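Local structure of aldo-keto reductase AKR14A1 (Escherichia coli k-12, 4AST) at the interface of chains A and B. The protein is an aldo-keto reductase that reduces aldehydes and ketones to alcohols with a nicotinamide cofactor. Coordinates in Å, arbitrary orientation; residue numbers count along the deposited sequence, not the author numbering. Chains: chain A/B, Aldo-keto reductase AKR14A1.

The interface of chains A and B. Residues chain A 23, 89-90, 92-93, 131, 133, 163-164; chain B 113-114, 117-118.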
# COMPACT_ATOMS: atom_id res chain seq x y z
N LEU A 23 14.11 8.87 31.96
CA LEU A 23 13.99 9.86 30.92
C LEU A 23 14.54 11.18 31.36
O LEU A 23 14.07 11.76 32.34
CB LEU A 23 12.55 10.05 30.52
CG LEU A 23 12.27 10.87 29.23
CD1 LEU A 23 12.71 10.02 28.03
CD2 LEU A 23 10.80 11.28 29.06
N ARG A 89 14.22 12.43 14.99
CA ARG A 89 13.02 12.26 15.78
C ARG A 89 13.31 11.50 17.06
O ARG A 89 12.69 11.74 18.09
CB ARG A 89 11.91 11.60 14.97
CG ARG A 89 11.09 10.49 15.67
CD ARG A 89 10.04 11.17 16.36
NE ARG A 89 9.02 10.53 17.18
CZ ARG A 89 8.86 10.83 18.48
NH1 ARG A 89 9.80 11.45 19.17
NH2 ARG A 89 7.77 10.42 19.11
N ASP A 90 14.20 10.54 16.99
CA ASP A 90 14.43 9.68 18.15
C ASP A 90 15.32 10.37 19.16
O ASP A 90 15.62 9.81 20.21
CB ASP A 90 15.02 8.33 17.73
CG ASP A 90 14.04 7.47 16.91
OD1 ASP A 90 12.81 7.70 17.03
OD2 ASP A 90 14.52 6.59 16.15
N LEU A 92 14.27 13.36 20.14
CA LEU A 92 13.32 14.34 20.57
C LEU A 92 12.32 13.70 21.49
O LEU A 92 11.96 12.52 21.31
CB LEU A 92 12.56 14.96 19.37
CG LEU A 92 13.37 15.76 18.35
CD1 LEU A 92 12.47 16.49 17.36
CD2 LEU A 92 14.24 16.81 19.01
N ILE A 93 11.81 14.52 22.43
CA ILE A 93 10.67 14.15 23.23
C ILE A 93 9.53 15.10 22.86
O ILE A 93 9.63 16.29 23.04
CB ILE A 93 10.97 14.25 24.73
CG1 ILE A 93 12.13 13.32 25.15
CG2 ILE A 93 9.68 13.95 25.46
CD1 ILE A 93 11.81 11.87 24.98
N TYR A 131 3.63 7.89 17.33
CA TYR A 131 3.33 8.05 18.72
C TYR A 131 3.93 9.36 19.24
O TYR A 131 4.89 9.85 18.70
CB TYR A 131 3.88 6.86 19.53
CG TYR A 131 5.38 6.64 19.39
CD1 TYR A 131 6.29 7.42 20.08
CD2 TYR A 131 5.90 5.59 18.61
CE1 TYR A 131 7.66 7.20 19.96
CE2 TYR A 131 7.28 5.38 18.49
CZ TYR A 131 8.16 6.19 19.18
OH TYR A 131 9.52 6.02 19.05
N ASP A 133 5.87 10.91 22.63
CA ASP A 133 6.63 10.48 23.79
C ASP A 133 5.86 10.66 25.12
O ASP A 133 5.85 9.76 25.99
CB ASP A 133 7.92 11.24 23.83
CG ASP A 133 8.73 11.01 22.63
OD1 ASP A 133 9.47 10.02 22.56
OD2 ASP A 133 8.66 11.88 21.70
N LEU A 163 4.51 6.75 24.61
CA LEU A 163 5.54 6.04 25.39
C LEU A 163 5.33 6.22 26.89
O LEU A 163 5.53 5.28 27.65
CB LEU A 163 6.97 6.55 25.04
CG LEU A 163 7.43 6.26 23.59
CD1 LEU A 163 8.85 6.61 23.38
CD2 LEU A 163 7.11 4.79 23.14
N TYR A 164 4.87 7.41 27.27
CA TYR A 164 4.63 7.77 28.66
C TYR A 164 3.45 8.68 28.78
O TYR A 164 3.05 9.32 27.79
CB TYR A 164 5.79 8.59 29.23
CG TYR A 164 7.21 8.02 29.18
CD1 TYR A 164 7.72 7.26 30.24
CD2 TYR A 164 8.05 8.28 28.10
CE1 TYR A 164 9.00 6.80 30.18
CE2 TYR A 164 9.36 7.84 28.06
CZ TYR A 164 9.82 7.10 29.12
OH TYR A 164 11.11 6.60 29.08
N ARG B 113 12.76 3.51 28.67
CA ARG B 113 11.73 3.03 27.76
C ARG B 113 11.85 3.72 26.41
O ARG B 113 11.65 3.08 25.38
CB ARG B 113 10.35 3.29 28.36
CG ARG B 113 9.14 2.88 27.55
CD ARG B 113 7.87 3.25 28.31
NE ARG B 113 6.69 2.75 27.64
CZ ARG B 113 6.23 1.51 27.73
NH1 ARG B 113 6.78 0.62 28.55
NH2 ARG B 113 5.20 1.14 27.01
N LYS B 114 12.14 5.03 26.44
CA LYS B 114 12.34 5.78 25.19
C LYS B 114 13.40 5.11 24.33
O LYS B 114 13.17 4.86 23.15
CB LYS B 114 12.76 7.21 25.49
CG LYS B 114 13.27 8.03 24.32
CD LYS B 114 12.20 8.33 23.26
CE LYS B 114 12.71 9.41 22.27
NZ LYS B 114 11.65 9.84 21.36
N LEU B 117 12.63 1.27 23.29
CA LEU B 117 11.55 1.00 22.29
C LEU B 117 11.89 1.67 20.95
O LEU B 117 11.75 1.04 19.91
CB LEU B 117 10.16 1.38 22.81
CG LEU B 117 9.68 0.54 24.01
CD1 LEU B 117 8.37 1.03 24.61
CD2 LEU B 117 9.55 -0.94 23.67
N ALA B 118 12.45 2.90 20.98
CA ALA B 118 12.88 3.54 19.73
C ALA B 118 13.97 2.77 19.07
O ALA B 118 13.97 2.67 17.83
CB ALA B 118 13.35 4.94 19.95
O HOH W 1 11.37 7.94 19.28
O HOH W 2 12.77 4.53 16.03
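B:Lys114 reaches into chain A and places its amino nitrogen, NZ, between the backbone carbonyl of A:Leu92 and the carboxylate of A:Asp133. NZ donates to A:Leu92 O at 2.7 Å, nearly along the C=O axis. It also forms a short salt bridge of 2.5 Å to A:Asp133 OD1, met on the syn side and 24° out of the carboxylate plane. Water 1 also bonds NZ, as well as A:Tyr131 OH and A:Asp90 OD1. CG of the lysine lies anti to the backbone N (chi1 168°) and the chain bends at chi2, carrying its methylenes past the tips of three chain A side chains: A:Leu23 CD1 at CB, A:Leu163 CD1 at CD and A:Ile93 CD1 at CE, each 3.8 Å away.

Beside it, the extended B:Arg113 turns NE to A:Leu163 O, 2.8 Å off and on a lone pair in the carbonyl plane. The bond is bent (126° at H). B:Leu117 CD1 covers one guanidinium face. The backbone N of B:Lys114 donates to A:Tyr164 OH at 3.2 Å, while water 2 links A:Asp90 OD2 to B:Ala118 O.

Behind the salt bridge, A:Arg89 grips A:Asp133 OD2 with both NH1 and NH2, and NH2 also bonds A:Tyr131 O. Both bonds to the carboxylate fall on OD2, which should help hold it with OD1 towards the lysine; the arginine's neighbouring charge may in turn temper the attraction.

Chain B offers the first turns of helix 113-127, whereas chain A supplies a surface from 3-10 helix 86-91, the start of strand 93-98 and the loop residues beside strands 134-137 and 165-168. The contact belongs to an interface that is not an exact two-fold and may owe its existence to the crystal.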